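Local coordinates for protein L-asparaginase 1 (PDB 6NXC) that catalyses the hydrolysis of L-asparagine to L-aspartate and ammonium, working as a homotetramer with a separate allosteric site for L-asparagine, at residues His109-Met114 and Gly136-Leu141; Leu169-Arg174 and Phe189-Ser194. The protein carries 1 engineered substitution. All coordinates share one frame; numbering follows the deposited sequence.

How the contacts relate
Contacts 1 and 2 lie on the same side of the chain's centre, their own centres about 11 Å apart, and contact 1 closes along the chain before contact 2 opens. They pack directly on each other: F192 CZ meets T111 O at 3.4 Å, F171 CE1 meets G136 O at 3.5 Å, and A191 CB lies 3.6 Å from Q138 NE2. Contact 1 belongs to the active site, holding the substrate-binding residues T111 and D112, while contact 2 forms an aromatic layer behind it. The F192 side chain is also about 9 Å from the asparagine bound at the allosteric site, too far to touch it. Both contacts reach the third subunit.

Contact 1: residues His109-Met114 and Gly136-Leu141; sequences HGTDTM and GSQIPL. With EDO (1,2-ethanediol), chain R.
T111 and Q138 send their side chains across each other at about a right angle, with OG1 of T111 3.4 Å from OE1 of Q138. Q138 starts away from the other loop, and the bend at chi2 (-86°) brings its amide back; NE2 is then anchored by the carbonyls of G188 and A186. The methyl branch of T111 leans instead on the backbone, CG2 lying 3.4 Å from S137 O. At the G136 end of the contact, M114 bends at chi3 (-70°) to rest its CE 3.6 Å from G136 N.

Water carries the polar connection between the two loops. One molecule accepts from S137 N, 2.9 Å away, and lies 2.8 Å from H109 O, to which it can donate. The other sits 2.7 Å from T111 OG1, near Q138 OE1 and S137 O. Neither can serve every neighbouring oxygen at once.

Beside T111, D112 OD1 receives a bond of 2.7 Å from O2 of a 1,2-ethanediol and pairs with K183. With an alanine in place of D112, K183 would probably lose its salt-bridge mate and N266 of the second subunit its acceptor. The backbone N atoms of T111 and D112 bind a citrate, and these two residues with K183 are consistent with the Thr-Lys-Asp set of the asparaginase 1 family. In this substrate-binding loop the T111 hydroxyl is thus bonded both to K183 and to the water that joins it to Q138.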
ATOM      1  N   HIS B 109      14.973  16.760 -15.403  1.00 14.20           N
ATOM      2  CA  HIS B 109      15.323  15.604 -16.264  1.00 14.29           C
ATOM      3  C   HIS B 109      14.002  14.958 -16.688  1.00 16.24           C
ATOM      4  O   HIS B 109      13.037  15.043 -15.925  1.00 15.53           O
ATOM      5  CB  HIS B 109      16.164  14.607 -15.442  1.00 16.67           C
ATOM      6  CG  HIS B 109      16.927  13.578 -16.172  1.00 19.82           C
ATOM      7  ND1 HIS B 109      16.249  12.509 -16.781  1.00 17.55           N
ATOM      8  CD2 HIS B 109      18.277  13.382 -16.395  1.00 20.95           C
ATOM      9  CE1 HIS B 109      17.166  11.698 -17.345  1.00 19.36           C
ATOM     10  NE2 HIS B 109      18.417  12.169 -17.061  1.00 22.48           N
ATOM     11  N   GLY B 110      13.993  14.342 -17.837  1.00 16.29           N
ATOM     12  CA  GLY B 110      12.831  13.543 -18.280  1.00 16.19           C
ATOM     13  C   GLY B 110      12.639  12.371 -17.374  1.00 14.96           C
ATOM     14  O   GLY B 110      13.651  11.841 -16.791  1.00 14.50           O
ATOM     15  N   THR B 111      11.405  11.946 -17.170  1.00 14.62           N
ATOM     16  CA  THR B 111      11.169  10.821 -16.222  1.00 16.51           C
ATOM     17  C   THR B 111      11.689   9.482 -16.798  1.00 16.28           C
ATOM     18  O   THR B 111      12.101   8.598 -16.004  1.00 16.57           O
ATOM     19  CB  THR B 111       9.680  10.717 -15.830  1.00 17.48           C
ATOM     20  OG1 THR B 111       8.972  10.525 -17.076  1.00 18.24           O
ATOM     21  CG2 THR B 111       9.295  11.953 -15.041  1.00 18.97           C
ATOM     22  N   ASP B 112      11.749   9.291 -18.107  1.00 15.64           N
ATOM     23  CA  ASP B 112      11.942   7.921 -18.655  1.00 15.98           C
ATOM     24  C   ASP B 112      13.257   7.319 -18.178  1.00 16.14           C
ATOM     25  O   ASP B 112      13.298   6.096 -17.901  1.00 16.29           O
ATOM     26  CB  ASP B 112      11.831   7.907 -20.178  1.00 16.13           C
ATOM     27  CG  ASP B 112      10.408   7.840 -20.713  1.00 19.33           C
ATOM     28  OD1 ASP B 112       9.475   7.726 -19.949  1.00 19.53           O
ATOM     29  OD2 ASP B 112      10.293   7.970 -21.916  1.00 22.89           O
ATOM     30  N   THR B 113      14.331   8.101 -18.062  1.00 12.82           N
ATOM     31  CA  THR B 113      15.653   7.534 -17.682  1.00 13.16           C
ATOM     32  C   THR B 113      16.189   8.282 -16.468  1.00 17.18           C
ATOM     33  O   THR B 113      17.371   8.147 -16.166  1.00 15.38           O
ATOM     34  CB  THR B 113      16.624   7.460 -18.851  1.00 17.28           C
ATOM     35  OG1 THR B 113      17.046   8.807 -19.179  1.00 17.65           O
ATOM     36  CG2 THR B 113      16.032   6.770 -20.051  1.00 15.91           C
ATOM     37  N   MET B 114      15.354   8.949 -15.742  1.00 15.25           N
ATOM     38  CA  MET B 114      15.804   9.715 -14.531  1.00 16.97           C
ATOM     39  C   MET B 114      16.490   8.791 -13.514  1.00 15.93           C
ATOM     40  O   MET B 114      17.447   9.248 -12.904  1.00 15.38           O
ATOM     41  CB  MET B 114      14.611  10.288 -13.785  1.00 18.18           C
ATOM     42  CG  MET B 114      15.019  11.426 -12.922  1.00 19.89           C
ATOM     43  SD  MET B 114      13.532  12.075 -11.964  1.00 22.65           S
ATOM     44  CE  MET B 114      12.653  12.778 -13.254  1.00 15.20           C
ATOM     45  N   GLY B 136      11.619  15.949 -11.953  1.00 11.75           N
ATOM     46  CA  GLY B 136      10.949  16.259 -13.199  1.00 15.16           C
ATOM     47  C   GLY B 136       9.469  16.084 -13.023  1.00 15.22           C
ATOM     48  O   GLY B 136       8.975  16.416 -11.930  1.00 15.53           O
ATOM     49  N   SER B 137       8.769  15.840 -14.124  1.00 15.65           N
ATOM     50  CA  SER B 137       7.326  15.731 -13.998  1.00 16.56           C
ATOM     51  C   SER B 137       6.767  14.845 -15.076  1.00 14.53           C
ATOM     52  O   SER B 137       7.401  14.588 -16.128  1.00 17.34           O
ATOM     53  CB  SER B 137       6.677  17.091 -14.085  1.00 23.13           C
ATOM     54  OG  SER B 137       6.987  17.660 -15.311  1.00 25.31           O
ATOM     55  N   GLN B 138       5.662  14.265 -14.733  1.00 17.20           N
ATOM     56  CA  GLN B 138       4.932  13.389 -15.648  1.00 18.79           C
ATOM     57  C   GLN B 138       4.116  14.223 -16.632  1.00 19.16           C
ATOM     58  O   GLN B 138       3.765  13.679 -17.679  1.00 22.15           O
ATOM     59  CB  GLN B 138       3.969  12.477 -14.899  1.00 18.96           C
ATOM     60  CG  GLN B 138       4.653  11.397 -14.122  1.00 17.79           C
ATOM     61  CD  GLN B 138       4.946  10.172 -14.956  1.00 20.63           C
ATOM     62  OE1 GLN B 138       5.786  10.275 -15.872  1.00 25.16           O
ATOM     63  NE2 GLN B 138       4.297   9.052 -14.638  1.00 20.71           N
ATOM     64  N   ILE B 139       3.700  15.401 -16.277  1.00 19.04           N
ATOM     65  CA  ILE B 139       2.941  16.354 -17.160  1.00 22.83           C
ATOM     66  C   ILE B 139       3.777  17.625 -17.261  1.00 23.21           C
ATOM     67  O   ILE B 139       4.189  18.221 -16.242  1.00 23.16           O
ATOM     68  CB  ILE B 139       1.551  16.642 -16.508  1.00 19.69           C
ATOM     69  CG1 ILE B 139       0.683  15.363 -16.483  1.00 20.35           C
ATOM     70  CG2 ILE B 139       0.805  17.776 -17.197  1.00 23.46           C
ATOM     71  CD1 ILE B 139      -0.646  15.573 -15.885  1.00 20.60           C
ATOM     72  N   PRO B 140       3.894  18.197 -18.456  1.00 27.97           N
ATOM     73  CA  PRO B 140       4.598  19.485 -18.630  1.00 26.20           C
ATOM     74  C   PRO B 140       4.061  20.684 -17.872  1.00 31.07           C
ATOM     75  O   PRO B 140       2.892  20.762 -17.679  1.00 31.43           O
ATOM     76  CB  PRO B 140       4.419  19.764 -20.127  1.00 32.57           C
ATOM     77  CG  PRO B 140       4.260  18.380 -20.716  1.00 32.26           C
ATOM     78  CD  PRO B 140       3.454  17.575 -19.718  1.00 30.14           C
ATOM     79  N   LEU B 141       4.949  21.576 -17.419  1.00 32.21           N
ATOM     80  CA  LEU B 141       4.571  22.784 -16.665  1.00 39.13           C
ATOM     81  C   LEU B 141       3.538  23.594 -17.479  1.00 39.74           C
ATOM     82  O   LEU B 141       2.631  24.189 -16.885  1.00 47.60           O
ATOM     83  CB  LEU B 141       5.907  23.491 -16.400  1.00 36.28           C
ATOM     84  CG  LEU B 141       6.014  24.407 -15.201  1.00 44.62           C
ATOM     85  CD1 LEU B 141       5.862  23.661 -13.893  1.00 43.74           C
ATOM     86  CD2 LEU B 141       7.359  25.124 -15.233  1.00 43.08           C
TER
HETATM   87  C1  EDO R9105       5.308   8.710 -19.083  1.00 32.56           C
HETATM   88  O1  EDO R9105       5.744   7.664 -18.250  1.00 25.50           O
HETATM   89  C2  EDO R9105       6.212   9.102 -20.235  1.00 35.81           C
HETATM   90  O2  EDO R9105       6.930   8.013 -20.942  1.00 25.38           O
HETATM   91  O   HOH W   1      10.402  15.779 -16.559  1.00 17.03           O
HETATM   92  O   HOH W   2       6.832  11.997 -17.942  1.00 43.09           O

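Contact 2: residues Leu169-Arg174 and Phe189-Ser194; sequences LFFNNR and FDAFAS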
ATOM      1  N   LEU B 169      16.593  11.423  -5.638  1.00 14.43           N
ATOM      2  CA  LEU B 169      15.548  11.607  -6.641  1.00 13.78           C
ATOM      3  C   LEU B 169      14.290  12.028  -5.876  1.00 15.55           C
ATOM      4  O   LEU B 169      13.915  11.291  -4.921  1.00 14.15           O
ATOM      5  CB  LEU B 169      15.362  10.306  -7.463  1.00 13.51           C
ATOM      6  CG  LEU B 169      14.444  10.455  -8.655  1.00 17.64           C
ATOM      7  CD1 LEU B 169      14.838   9.378  -9.684  1.00 17.61           C
ATOM      8  CD2 LEU B 169      12.992  10.391  -8.225  1.00 18.30           C
ATOM      9  N   PHE B 170      13.722  13.186  -6.201  1.00 13.56           N
ATOM     10  CA  PHE B 170      12.484  13.721  -5.535  1.00 14.24           C
ATOM     11  C   PHE B 170      11.291  13.588  -6.447  1.00 13.22           C
ATOM     12  O   PHE B 170      11.409  14.024  -7.603  1.00 16.87           O
ATOM     13  CB  PHE B 170      12.621  15.196  -5.168  1.00 15.80           C
ATOM     14  CG  PHE B 170      11.532  15.543  -4.229  1.00 17.79           C
ATOM     15  CD1 PHE B 170      10.272  15.916  -4.784  1.00 20.56           C
ATOM     16  CD2 PHE B 170      11.695  15.453  -2.872  1.00 20.77           C
ATOM     17  CE1 PHE B 170       9.230  16.188  -3.932  1.00 23.25           C
ATOM     18  CE2 PHE B 170      10.617  15.711  -2.030  1.00 19.38           C
ATOM     19  CZ  PHE B 170       9.385  15.998  -2.568  1.00 20.00           C
ATOM     20  N   PHE B 171      10.290  12.877  -6.029  1.00 13.89           N
ATOM     21  CA  PHE B 171       9.044  12.810  -6.813  1.00 12.74           C
ATOM     22  C   PHE B 171       7.839  12.609  -5.918  1.00 14.50           C
ATOM     23  O   PHE B 171       7.907  11.766  -5.049  1.00 17.00           O
ATOM     24  CB  PHE B 171       9.225  11.697  -7.866  1.00 12.85           C
ATOM     25  CG  PHE B 171       8.658  12.009  -9.213  1.00 14.32           C
ATOM     26  CD1 PHE B 171       9.394  12.708 -10.133  1.00 17.68           C
ATOM     27  CD2 PHE B 171       7.421  11.540  -9.571  1.00 15.35           C
ATOM     28  CE1 PHE B 171       8.884  12.960 -11.393  1.00 13.23           C
ATOM     29  CE2 PHE B 171       6.870  11.889 -10.773  1.00 14.67           C
ATOM     30  CZ  PHE B 171       7.628  12.556 -11.717  1.00 16.91           C
ATOM     31  N   ASN B 172       6.739  13.364  -6.127  1.00 15.13           N
ATOM     32  CA  ASN B 172       5.474  13.040  -5.416  1.00 17.58           C
ATOM     33  C   ASN B 172       5.669  12.934  -3.900  1.00 15.90           C
ATOM     34  O   ASN B 172       5.319  11.913  -3.284  1.00 17.90           O
ATOM     35  CB  ASN B 172       4.939  11.719  -5.963  1.00 20.28           C
ATOM     36  CG  ASN B 172       3.489  11.452  -5.562  1.00 23.23           C
ATOM     37  OD1 ASN B 172       3.158  10.396  -5.017  1.00 24.86           O
ATOM     38  ND2 ASN B 172       2.644  12.404  -5.863  1.00 21.90           N
ATOM     39  N   ASN B 173       6.278  13.944  -3.289  1.00 18.35           N
ATOM     40  CA  ASN B 173       6.414  14.138  -1.840  1.00 16.66           C
ATOM     41  C   ASN B 173       7.380  13.182  -1.186  1.00 15.84           C
ATOM     42  O   ASN B 173       7.252  13.012   0.062  1.00 19.04           O
ATOM     43  CB  ASN B 173       5.017  14.094  -1.152  1.00 19.46           C
ATOM     44  CG  ASN B 173       4.155  15.228  -1.668  1.00 24.39           C
ATOM     45  OD1 ASN B 173       3.122  14.991  -2.247  1.00 34.20           O
ATOM     46  ND2 ASN B 173       4.685  16.405  -1.641  1.00 22.63           N
ATOM     47  N   ARG B 174       8.214  12.434  -1.932  1.00 16.23           N
ATOM     48  CA  ARG B 174       9.226  11.541  -1.335  1.00 17.79           C
ATOM     49  C   ARG B 174      10.593  11.817  -1.967  1.00 17.32           C
ATOM     50  O   ARG B 174      10.665  12.157  -3.108  1.00 13.46           O
ATOM     51  CB  ARG B 174       8.848  10.087  -1.550  1.00 18.92           C
ATOM     52  CG  ARG B 174       7.634   9.740  -0.663  1.00 25.25           C
ATOM     53  CD  ARG B 174       6.889   8.491  -1.106  1.00 33.65           C
ATOM     54  NE  ARG B 174       6.324   7.874   0.111  1.00 41.72           N
ATOM     55  CZ  ARG B 174       6.302   6.559   0.419  1.00 52.76           C
ATOM     56  NH1 ARG B 174       6.758   5.621  -0.413  1.00 49.38           N
ATOM     57  NH2 ARG B 174       5.764   6.190   1.569  1.00 51.38           N
ATOM     58  N   PHE B 189       1.305   9.784 -11.027  1.00 15.45           N
ATOM     59  CA  PHE B 189       2.157  10.802 -10.420  1.00 15.90           C
ATOM     60  C   PHE B 189       3.198  10.196  -9.464  1.00 15.46           C
ATOM     61  O   PHE B 189       4.140  10.883  -9.173  1.00 16.18           O
ATOM     62  CB  PHE B 189       1.300  11.829  -9.706  1.00 15.83           C
ATOM     63  CG  PHE B 189       0.502  12.725 -10.603  1.00 17.36           C
ATOM     64  CD1 PHE B 189       1.142  13.519 -11.560  1.00 18.49           C
ATOM     65  CD2 PHE B 189      -0.870  12.719 -10.633  1.00 15.40           C
ATOM     66  CE1 PHE B 189       0.424  14.352 -12.407  1.00 21.99           C
ATOM     67  CE2 PHE B 189      -1.581  13.538 -11.488  1.00 17.70           C
ATOM     68  CZ  PHE B 189      -0.967  14.342 -12.378  1.00 17.30           C
ATOM     69  N   ASP B 190       2.873   9.106  -8.768  1.00 15.32           N
ATOM     70  CA  ASP B 190       3.914   8.340  -7.963  1.00 19.71           C
ATOM     71  C   ASP B 190       4.740   7.483  -8.938  1.00 17.92           C
ATOM     72  O   ASP B 190       4.781   6.289  -8.794  1.00 20.98           O
ATOM     73  CB  ASP B 190       3.158   7.465  -6.943  1.00 22.53           C
ATOM     74  CG  ASP B 190       2.198   6.451  -7.579  1.00 29.12           C
ATOM     75  OD1 ASP B 190       1.748   6.640  -8.759  1.00 26.43           O
ATOM     76  OD2 ASP B 190       1.915   5.423  -6.943  1.00 34.66           O
ATOM     77  N   ALA B 191       5.410   8.047  -9.914  1.00 14.20           N
ATOM     78  CA  ALA B 191       6.029   7.275 -11.016  1.00 16.41           C
ATOM     79  C   ALA B 191       7.146   6.401 -10.478  1.00 18.35           C
ATOM     80  O   ALA B 191       7.482   5.375 -11.034  1.00 18.13           O
ATOM     81  CB  ALA B 191       6.547   8.320 -11.970  1.00 19.59           C
ATOM     82  N   PHE B 192       7.842   6.902  -9.438  1.00 16.16           N
ATOM     83  CA  PHE B 192       9.121   6.242  -9.027  1.00 14.58           C
ATOM     84  C   PHE B 192       8.870   5.401  -7.763  1.00 14.12           C
ATOM     85  O   PHE B 192       8.169   5.861  -6.858  1.00 18.33           O
ATOM     86  CB  PHE B 192      10.182   7.311  -8.822  1.00 13.72           C
ATOM     87  CG  PHE B 192      10.661   7.883 -10.145  1.00 13.01           C
ATOM     88  CD1 PHE B 192      11.545   7.170 -10.904  1.00 14.49           C
ATOM     89  CD2 PHE B 192      10.107   9.021 -10.653  1.00 15.40           C
ATOM     90  CE1 PHE B 192      11.991   7.603 -12.148  1.00 12.85           C
ATOM     91  CE2 PHE B 192      10.457   9.412 -11.933  1.00 14.18           C
ATOM     92  CZ  PHE B 192      11.356   8.684 -12.687  1.00 13.38           C
ATOM     93  N   ALA B 193       9.645   4.346  -7.600  1.00 14.40           N
ATOM     94  CA  ALA B 193       9.740   3.674  -6.314  1.00 17.26           C
ATOM     95  C   ALA B 193      11.198   3.359  -6.000  1.00 15.06           C
ATOM     96  O   ALA B 193      12.068   3.415  -6.915  1.00 17.52           O
ATOM     97  CB  ALA B 193       8.904   2.456  -6.424  1.00 18.66           C
ATOM     98  N   SER B 194      11.384   2.944  -4.771  1.00 15.04           N
ATOM     99  CA  SER B 194      12.662   2.490  -4.196  1.00 14.44           C
ATOM    100  C   SER B 194      12.359   1.115  -3.590  1.00 16.27           C
ATOM    101  O   SER B 194      12.042   0.996  -2.450  1.00 15.35           O
ATOM    102  CB  SER B 194      13.046   3.492  -3.189  1.00 17.81           C
ATOM    103  OG  SER B 194      14.199   3.052  -2.603  1.00 19.97           O
TER
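The carbonyl oxygen of F189 is approached from three sources. A weak bond of 3.2 Å from A191 N to F189 O closes an inverse gamma turn centred on D190. From the facing segment F171 brings up its ring edge, near the ring plane, with CE2 3.3 Å from F189 O, and N172 adds its CB at 3.4 Å from the same oxygen. The slightly positive C-H edge of the phenyl ring probably suits this carbonyl. N172 has CG anti to its own N (chi1 -166°), which lays the amide alongside D190, the two side chains pointing the same way and OD1 of N172 touching CB of D190.

Deeper in, the contact is aromatic. F171 and F192 form an edge-to-face (T-shaped) pair, centroids 5.0 Å apart and planes at 71°. The CD2 side of F192 points at the face of F171, offset toward the CG end of the ring: CD2 of F192 lies 3.6 Å from CG of F171. A face of F192 in turn receives L169, whose CD2 makes a CH-pi contact 26° off the ring normal and comes within 3.9 Å of CG of F192. F192 is thus wedged, edge against one neighbour and face against the other, while the A191 methyl packs obliquely on F171.

F171 to R174 form a type I' turn, and the backbones of F171 and R174 bond to each other in both directions, as in a two-residue beta hairpin, here of strands 167-171 and 174-177. Helix 148-161 supplies N151 against F171, and M114 at the start of helix 114-124 packs on both L169 and F192. Strand 192-193 pairs with strand 182-183, so the contact joins the end of a central strand of the large mixed sheet to this small two-stranded one.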